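Local structure of TRAP dicarboxylate transporter-DctP subunit (Desulfovibrio desulfuricans subsp. desulfuricans, 4NHB) at residues A[125-128]-A[129-133]. The protein probably serves as the periplasmic solute-binding subunit of a TRAP transporter, and binds sn-glycerol-3-phosphate. Numbering follows the deposited sequence.
Sequences KTFD and LINEG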
loop_
_atom_site.group_PDB
_atom_site.type_symbol
_atom_site.label_atom_id
_atom_site.label_comp_id
_atom_site.label_asym_id
_atom_site.label_seq_id
_atom_site.Cartn_x
_atom_site.Cartn_y
_atom_site.Cartn_z
ATOM N N LYS A 125 -17.311 -6.863 -0.248
ATOM C CA LYS A 125 -17.152 -8.187 -0.817
ATOM C C LYS A 125 -15.819 -8.310 -1.580
ATOM O O LYS A 125 -15.283 -9.399 -1.721
ATOM C CB LYS A 125 -18.325 -8.485 -1.760
ATOM C CG LYS A 125 -18.420 -9.940 -2.234
ATOM C CD LYS A 125 -18.881 -10.899 -1.113
ATOM C CE LYS A 125 -19.014 -12.357 -1.606
ATOM N NZ LYS A 125 -19.606 -12.430 -2.968
ATOM N N THR A 126 -15.309 -7.196 -2.096
ATOM C CA THR A 126 -14.090 -7.250 -2.911
ATOM C C THR A 126 -12.913 -7.785 -2.072
ATOM O O THR A 126 -12.162 -8.666 -2.499
ATOM C CB THR A 126 -13.719 -5.891 -3.468
ATOM O OG1 THR A 126 -14.808 -5.359 -4.235
ATOM C CG2 THR A 126 -12.495 -6.024 -4.366
ATOM N N PHE A 127 -12.761 -7.231 -0.874
ATOM C CA PHE A 127 -11.734 -7.687 0.053
ATOM C C PHE A 127 -11.919 -9.139 0.440
ATOM O O PHE A 127 -10.961 -9.902 0.522
ATOM C CB PHE A 127 -11.795 -6.846 1.322
ATOM C CG PHE A 127 -10.784 -7.247 2.371
ATOM C CD1 PHE A 127 -9.543 -6.669 2.393
ATOM C CD2 PHE A 127 -11.102 -8.182 3.358
ATOM C CE1 PHE A 127 -8.629 -7.023 3.359
ATOM C CE2 PHE A 127 -10.175 -8.543 4.315
ATOM C CZ PHE A 127 -8.955 -7.966 4.317
ATOM N N ASP A 128 -13.161 -9.518 0.725
ATOM C CA ASP A 128 -13.451 -10.908 1.073
ATOM C C ASP A 128 -13.021 -11.853 -0.050
ATOM O O ASP A 128 -12.358 -12.853 0.215
ATOM C CB ASP A 128 -14.944 -11.106 1.356
ATOM C CG ASP A 128 -15.388 -10.472 2.662
ATOM O OD1 ASP A 128 -14.548 -9.921 3.393
ATOM O OD2 ASP A 128 -16.600 -10.513 2.951
ATOM N N LEU A 129 -13.364 -11.516 -1.299
ATOM C CA LEU A 129 -13.014 -12.379 -2.432
ATOM C C LEU A 129 -11.502 -12.492 -2.587
ATOM O O LEU A 129 -10.989 -13.566 -2.830
ATOM C CB LEU A 129 -13.641 -11.880 -3.738
ATOM C CG LEU A 129 -15.159 -12.063 -3.791
ATOM C CD1 LEU A 129 -15.776 -11.211 -4.876
ATOM C CD2 LEU A 129 -15.434 -13.534 -4.036
ATOM N N ILE A 130 -10.798 -11.380 -2.410
ATOM C CA ILE A 130 -9.355 -11.349 -2.590
ATOM C C ILE A 130 -8.650 -12.156 -1.502
ATOM O O ILE A 130 -7.649 -12.799 -1.756
ATOM C CB ILE A 130 -8.824 -9.880 -2.556
ATOM C CG1 ILE A 130 -9.042 -9.211 -3.917
ATOM C CG2 ILE A 130 -7.396 -9.895 -2.105
ATOM C CD1 ILE A 130 -9.096 -7.648 -3.900
ATOM N N ASN A 131 -9.193 -12.092 -0.287
ATOM C CA ASN A 131 -8.602 -12.697 0.877
ATOM C C ASN A 131 -8.954 -14.153 1.094
ATOM O O ASN A 131 -8.307 -14.830 1.899
ATOM C CB ASN A 131 -8.993 -11.885 2.097
ATOM C CG ASN A 131 -7.942 -11.919 3.172
ATOM O OD1 ASN A 131 -8.195 -12.414 4.278
ATOM N ND2 ASN A 131 -6.743 -11.413 2.861
ATOM N N GLU A 132 -9.973 -14.647 0.392
ATOM C CA GLU A 132 -10.320 -16.062 0.497
ATOM C C GLU A 132 -9.129 -16.942 0.192
ATOM O O GLU A 132 -8.577 -16.878 -0.898
ATOM C CB GLU A 132 -11.448 -16.437 -0.477
ATOM C CG GLU A 132 -12.769 -16.628 0.191
ATOM C CD GLU A 132 -12.697 -17.674 1.266
ATOM O OE1 GLU A 132 -11.918 -18.642 1.094
ATOM O OE2 GLU A 132 -13.402 -17.515 2.285
ATOM N N GLY A 133 -8.766 -17.802 1.129
ATOM C CA GLY A 133 -7.683 -18.736 0.879
ATOM C C GLY A 133 -6.298 -18.202 1.223
ATOM O O GLY A 133 -5.345 -18.958 1.281
#
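Two backbone N-H groups converge on the carbonyl oxygen of Asp128, both by weak bonds: Glu132 N lies 3.0 Å from Asp128 O with an N-H...O angle of only 130°, and Asn131 N reaches the same oxygen at a longer distance. Asn131 N is shared, since its straighter bond goes to Phe127 O at 2.9 Å. The pattern is that of a fraying helix C-terminus: regular i to i+4 bonds, here Leu129 N to Lys125 O at 2.9 Å and the like bond from Ile130 N to Thr126 O, give way to bent and divided ones as Glu132 leaves helical geometry. Gly133, with a positive phi, then stands at the N-cap of the next helix.

Side chains one turn apart pair along the same helix. Asn131 lays its CB over one face of the Phe127 ring, 4.2 Å from CE2, and the amide runs beside the ring with the two planes just 18° apart. Phe127 holds CG anti to its own N (chi1 179°), which carries the ring alongside Asn131. On another side, Thr126 CG2 meets Ile130 CD1 at 3.8 Å, the two side chains lying side by side and pointing the same way, while Leu129 CD1 packs against the aliphatic CG of Lys125 at 3.9 Å.

Within the DctP-type solute-binding fold this is structural packing, about 12 Å from the Ile130 side chain to the bound sn-glycerol-3-phosphate. Thr126 OG1 bonds to Ser326 OG, and Leu129 and Ile130 both rest on Ile323, so that helix 125-131 packs against helix 320-329, while Asn131 ND2 ties it to Thr142 OG1 on strand 140-142.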